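Ruler protein (PDB 5CUK) probably senses needle length as the molecular ruler of a type III secretion system, the crystallised piece being its substrate-specificity (SS) domain, related to flagellar FliK. Local coordinates at residues A[14-19]-A[38-43]; A[68-73]-A[95-100]. All blocks are in the same frame, centred on the assembly; numbering follows the deposited sequence.

From the N terminus, the chain first lays down helix 11-29, turns, and returns as edge strand 35-42; contact 1 closes this loop by setting residues 14-19 against residues 38-43. Strands 46-54 and 59-65 then continue the mixed four-stranded sheet, and helices 67-75 and 77-87 carry the chain across to strand 93-99, the other edge. Contact 2 closes that second loop, between 68-73 and 95-100. The two loops follow one another in series, neither nesting nor crossing, and their centres lie about 13 Å apart. Together they hold a helix against each outermost strand, with helix 77-87 touching side chains from both neighbourhoods.

Contact 1. Residues A[14-19]-A[38-43]; sequences LARLLD and LQVRLP
Arg16 lays its side chain over Val40, which points at helix 11-29 from edge strand 35-42, and over Leu42, which reaches the helix through CD2. Its CG is anti to the backbone N (chi1 175°), and the chain then bends at chi2 (81°). CB and CG meet Leu42 CD2, CG at 3.8 Å, and CG is equally close to Arg41 O. NE passes 3.5 Å from Val40 CG1, a methyl that also lies near CG, CZ and NH2. Both pairs of side chains meet at a slant, and Val40 CG1 sits neither squarely over the guanidinium face nor at its edge. At that edge, within the helix, the carboxylate carbon of Asp19 lies in the guanidinium plane; the salt bridge from Arg16 NH1 to Asp19 OD2 measures 2.9 Å and should restrain the group's rotation. Leu42 CD2 also stands 4.3 Å from Leu17 CB. Leu17 continues onto Val50 of the adjacent strand, while Val40 also touches Ala20. The segments run nearly antiparallel, at 165°. This is a helix laid on one edge strand of a mixed four-stranded sheet, in an α/β domain probably shared with FliK-like C-terminal domains. No hydrogen bond joins the segments: van der Waals contact holds them, apolar at Leu17 and Leu42 and mixed at Arg16, whose charge is balanced, at least in part, from its own helix.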
loop_
_atom_site.group_PDB
_atom_site.type_symbol
_atom_site.label_atom_id
_atom_site.label_comp_id
_atom_site.label_asym_id
_atom_site.label_seq_id
_atom_site.Cartn_x
_atom_site.Cartn_y
_atom_site.Cartn_z
ATOM N N LEU A 14 -6.083 3.754 -7.540
ATOM C CA LEU A 14 -6.040 2.343 -7.173
ATOM C C LEU A 14 -5.020 1.619 -8.016
ATOM O O LEU A 14 -4.122 0.961 -7.494
ATOM C CB LEU A 14 -7.404 1.690 -7.348
ATOM C CG LEU A 14 -7.463 0.203 -7.063
ATOM C CD1 LEU A 14 -6.988 -0.032 -5.659
ATOM C CD2 LEU A 14 -8.883 -0.308 -7.224
ATOM N N ALA A 15 -5.137 1.768 -9.331
ATOM C CA ALA A 15 -4.207 1.110 -10.242
ATOM C C ALA A 15 -2.734 1.408 -9.896
ATOM O O ALA A 15 -1.933 0.484 -9.766
ATOM C CB ALA A 15 -4.518 1.511 -11.684
ATOM N N ARG A 16 -2.373 2.672 -9.723
ATOM C CA ARG A 16 -0.970 3.027 -9.555
ATOM C C ARG A 16 -0.496 2.525 -8.197
ATOM O O ARG A 16 0.597 1.982 -8.066
ATOM C CB ARG A 16 -0.761 4.534 -9.704
ATOM C CG ARG A 16 0.680 5.008 -9.421
ATOM C CD ARG A 16 1.670 4.822 -10.597
ATOM N NE ARG A 16 3.070 4.821 -10.126
ATOM C CZ ARG A 16 3.812 3.721 -9.962
ATOM N NH1 ARG A 16 3.312 2.532 -10.260
ATOM N NH2 ARG A 16 5.061 3.796 -9.506
ATOM N N LEU A 17 -1.367 2.653 -7.210
ATOM C CA LEU A 17 -1.096 2.184 -5.880
ATOM C C LEU A 17 -0.814 0.677 -5.847
ATOM O O LEU A 17 0.179 0.232 -5.243
ATOM C CB LEU A 17 -2.264 2.533 -4.970
ATOM C CG LEU A 17 -2.028 2.407 -3.484
ATOM C CD1 LEU A 17 -0.619 2.829 -3.118
ATOM C CD2 LEU A 17 -3.019 3.252 -2.777
ATOM N N LEU A 18 -1.673 -0.102 -6.505
ATOM C CA LEU A 18 -1.534 -1.550 -6.527
ATOM C C LEU A 18 -0.229 -1.932 -7.191
ATOM O O LEU A 18 0.520 -2.738 -6.663
ATOM C CB LEU A 18 -2.720 -2.213 -7.241
ATOM C CG LEU A 18 -4.085 -2.192 -6.522
ATOM C CD1 LEU A 18 -5.109 -3.033 -7.265
ATOM C CD2 LEU A 18 -3.975 -2.739 -5.082
ATOM N N ASP A 19 0.038 -1.363 -8.357
ATOM C CA ASP A 19 1.311 -1.553 -9.021
ATOM C C ASP A 19 2.519 -1.203 -8.101
ATOM O O ASP A 19 3.472 -1.976 -7.989
ATOM C CB ASP A 19 1.332 -0.727 -10.298
ATOM C CG ASP A 19 2.550 -1.002 -11.154
ATOM O OD1 ASP A 19 2.907 -2.182 -11.377
ATOM O OD2 ASP A 19 3.150 -0.020 -11.623
ATOM N N LEU A 38 8.967 3.280 -1.069
ATOM C CA LEU A 38 9.105 4.139 -2.233
ATOM C C LEU A 38 8.120 5.297 -2.111
ATOM O O LEU A 38 7.035 5.136 -1.541
ATOM C CB LEU A 38 8.846 3.345 -3.517
ATOM C CG LEU A 38 9.308 3.930 -4.854
ATOM C CD1 LEU A 38 10.788 3.680 -5.064
ATOM C CD2 LEU A 38 8.491 3.379 -6.025
ATOM N N GLN A 39 8.471 6.461 -2.645
ATOM C CA GLN A 39 7.446 7.477 -2.810
ATOM C C GLN A 39 6.816 7.369 -4.201
ATOM O O GLN A 39 7.511 7.235 -5.223
ATOM C CB GLN A 39 7.988 8.883 -2.593
ATOM C CG GLN A 39 6.870 9.914 -2.595
ATOM C CD GLN A 39 7.365 11.319 -2.356
ATOM O OE1 GLN A 39 8.048 11.893 -3.202
ATOM N NE2 GLN A 39 7.025 11.882 -1.202
ATOM N N VAL A 40 5.489 7.427 -4.215
ATOM C CA VAL A 40 4.711 7.352 -5.438
ATOM C C VAL A 40 3.823 8.590 -5.613
ATOM O O VAL A 40 3.239 9.049 -4.647
ATOM C CB VAL A 40 3.822 6.111 -5.425
ATOM C CG1 VAL A 40 3.302 5.845 -6.803
ATOM C CG2 VAL A 40 4.612 4.911 -4.880
ATOM N N ARG A 41 3.723 9.125 -6.829
ATOM C CA ARG A 41 2.697 10.135 -7.102
ATOM C C ARG A 41 1.434 9.431 -7.580
ATOM O O ARG A 41 1.445 8.643 -8.536
ATOM C CB ARG A 41 3.156 11.178 -8.138
ATOM C CG ARG A 41 3.770 10.579 -9.402
ATOM C CD ARG A 41 3.576 11.468 -10.651
ATOM N NE ARG A 41 4.283 10.912 -11.811
ATOM C CZ ARG A 41 3.794 10.875 -13.050
ATOM N NH1 ARG A 41 2.589 11.372 -13.308
ATOM N NH2 ARG A 41 4.510 10.338 -14.033
ATOM N N LEU A 42 0.349 9.662 -6.864
ATOM C CA LEU A 42 -0.942 9.206 -7.342
ATOM C C LEU A 42 -1.554 10.395 -8.092
ATOM O O LEU A 42 -1.398 11.537 -7.658
ATOM C CB LEU A 42 -1.804 8.697 -6.183
ATOM C CG LEU A 42 -1.097 7.610 -5.350
ATOM C CD1 LEU A 42 -1.934 7.231 -4.157
ATOM C CD2 LEU A 42 -0.778 6.375 -6.187
ATOM N N PRO A 43 -2.192 10.142 -9.249
ATOM C CA PRO A 43 -2.621 11.233 -10.126
ATOM C C PRO A 43 -3.406 12.288 -9.376
ATOM O O PRO A 43 -3.091 13.475 -9.498
ATOM C CB PRO A 43 -3.506 10.534 -11.150
ATOM C CG PRO A 43 -3.036 9.160 -11.183
ATOM C CD PRO A 43 -2.584 8.833 -9.790
#

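Contact 2. Residues A[68-73]-A[95-100]; sequences GSLALL and LTFNQQ
Leu70 reaches from helix 67-75 to edge strand 93-99 through its branched end. Its CB leaves the helix to one side of the strand; CG comes 4.1 Å from Asn98 O, and both methyls approach that same oxygen. CD1 lies 3.7 Å from Asn98 O and also meets Phe97 CB at 3.9 Å. CD2 is modelled 3.2 Å from Asn98 O, a short approach that is doubtful beside an unstaggered chi1 of -134°, and also comes near Gln99. The Leu70 and Phe97 side chains lie alongside each other, pointing opposite ways. Three residues on, Leu73 CB meets the phenyl ring obliquely, 3.6 Å from Phe97 CE1, and its CD1 lies 4.1 Å from Phe97 CD1. Phe97 also touches Gln74 and Arg77, and its backbone N is hydrogen-bonded to a glycerol probably left from crystallisation. Leu70 also touches Ala65 and Leu73 Ile63, both in neighbouring strand 59-65. A short helix thus packs nearly antiparallel (168°) on the other edge strand of the mixed sheet, an arrangement probably common to the FliK-like fold. Leu70 methyls on Phe97 CB and a strand carbonyl, and Leu73 on the ring, make a join of van der Waals contact, with no hydrogen bond between the two segments.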
loop_
_atom_site.group_PDB
_atom_site.type_symbol
_atom_site.label_atom_id
_atom_site.label_comp_id
_atom_site.label_asym_id
_atom_site.label_seq_id
_atom_site.Cartn_x
_atom_site.Cartn_y
_atom_site.Cartn_z
ATOM N N GLY A 68 -5.995 14.861 3.613
ATOM C CA GLY A 68 -7.134 14.626 2.756
ATOM C C GLY A 68 -7.038 13.370 1.909
ATOM O O GLY A 68 -8.022 12.650 1.757
ATOM N N SER A 69 -5.861 13.096 1.351
ATOM C CA SER A 69 -5.650 11.821 0.675
ATOM C C SER A 69 -5.895 10.684 1.670
ATOM O O SER A 69 -6.510 9.663 1.337
ATOM C CB SER A 69 -4.245 11.731 0.086
ATOM O OG SER A 69 -4.046 12.729 -0.897
ATOM N N LEU A 70 -5.461 10.879 2.909
ATOM C CA LEU A 70 -5.709 9.853 3.929
ATOM C C LEU A 70 -7.190 9.555 4.045
ATOM O O LEU A 70 -7.590 8.392 4.016
ATOM C CB LEU A 70 -5.158 10.263 5.294
ATOM C CG LEU A 70 -4.384 9.122 5.964
ATOM C CD1 LEU A 70 -3.664 8.314 4.901
ATOM C CD2 LEU A 70 -3.408 9.615 7.044
ATOM N N ALA A 71 -8.005 10.612 4.140
ATOM C CA ALA A 71 -9.424 10.429 4.341
ATOM C C ALA A 71 -10.000 9.590 3.211
ATOM O O ALA A 71 -10.854 8.743 3.435
ATOM C CB ALA A 71 -10.139 11.772 4.424
ATOM N N LEU A 72 -9.521 9.815 1.997
ATOM C CA LEU A 72 -9.982 9.038 0.876
ATOM C C LEU A 72 -9.539 7.586 1.015
ATOM O O LEU A 72 -10.290 6.669 0.667
ATOM C CB LEU A 72 -9.454 9.628 -0.419
ATOM C CG LEU A 72 -10.045 10.985 -0.812
ATOM C CD1 LEU A 72 -9.382 11.472 -2.076
ATOM C CD2 LEU A 72 -11.529 10.848 -1.005
ATOM N N LEU A 73 -8.330 7.368 1.531
ATOM C CA LEU A 73 -7.856 5.989 1.685
ATOM C C LEU A 73 -8.687 5.240 2.732
ATOM O O LEU A 73 -9.110 4.112 2.499
ATOM C CB LEU A 73 -6.362 5.967 2.056
ATOM C CG LEU A 73 -5.445 6.595 0.993
ATOM C CD1 LEU A 73 -4.009 6.722 1.522
ATOM C CD2 LEU A 73 -5.484 5.772 -0.277
ATOM N N LEU A 95 -3.033 -3.934 6.649
ATOM C CA LEU A 95 -3.037 -2.613 6.026
ATOM C C LEU A 95 -3.179 -1.519 7.054
ATOM O O LEU A 95 -4.082 -1.551 7.867
ATOM C CB LEU A 95 -4.184 -2.501 5.017
ATOM C CG LEU A 95 -4.347 -1.118 4.392
ATOM C CD1 LEU A 95 -3.137 -0.788 3.544
ATOM C CD2 LEU A 95 -5.640 -1.014 3.572
ATOM N N THR A 96 -2.272 -0.557 7.029
ATOM C CA THR A 96 -2.355 0.582 7.921
ATOM C C THR A 96 -2.077 1.912 7.180
ATOM O O THR A 96 -1.458 1.919 6.101
ATOM C CB THR A 96 -1.369 0.440 9.079
ATOM O OG1 THR A 96 -0.057 0.299 8.540
ATOM C CG2 THR A 96 -1.680 -0.801 9.916
ATOM N N PHE A 97 -2.527 3.022 7.775
ATOM C CA PHE A 97 -2.334 4.364 7.220
ATOM C C PHE A 97 -1.587 5.296 8.174
ATOM O O PHE A 97 -1.714 5.203 9.389
ATOM C CB PHE A 97 -3.681 4.966 6.837
ATOM C CG PHE A 97 -4.432 4.136 5.870
ATOM C CD1 PHE A 97 -3.997 4.019 4.564
ATOM C CD2 PHE A 97 -5.554 3.430 6.265
ATOM C CE1 PHE A 97 -4.667 3.212 3.658
ATOM C CE2 PHE A 97 -6.230 2.626 5.364
ATOM C CZ PHE A 97 -5.783 2.519 4.059
ATOM N N ASN A 98 -0.792 6.187 7.602
ATOM C CA ASN A 98 0.112 7.051 8.354
ATOM C C ASN A 98 0.027 8.454 7.760
ATOM O O ASN A 98 -0.356 8.602 6.595
ATOM C CB ASN A 98 1.542 6.508 8.260
ATOM C CG ASN A 98 2.465 7.008 9.369
ATOM O OD1 ASN A 98 2.074 7.087 10.536
ATOM N ND2 ASN A 98 3.713 7.332 8.999
ATOM N N GLN A 99 0.404 9.479 8.522
ATOM C CA GLN A 99 0.452 10.824 7.971
ATOM C C GLN A 99 1.844 11.166 7.451
ATOM O O GLN A 99 2.843 10.746 8.004
ATOM C CB GLN A 99 -0.010 11.857 8.995
ATOM C CG GLN A 99 -0.846 12.952 8.329
ATOM C CD GLN A 99 -1.083 14.165 9.225
ATOM O OE1 GLN A 99 -1.682 14.053 10.299
ATOM N NE2 GLN A 99 -0.653 15.338 8.764
ATOM N N GLN A 100 1.891 11.936 6.366
ATOM C CA GLN A 100 3.131 12.123 5.613
ATOM C C GLN A 100 4.330 12.510 6.485
ATOM O O GLN A 100 5.257 11.707 6.685
ATOM C CB GLN A 100 2.908 13.176 4.519
ATOM C CG GLN A 100 3.980 13.190 3.417
ATOM C CD GLN A 100 4.170 11.827 2.732
ATOM O OE1 GLN A 100 4.860 10.931 3.255
ATOM N NE2 GLN A 100 3.561 11.671 1.552
#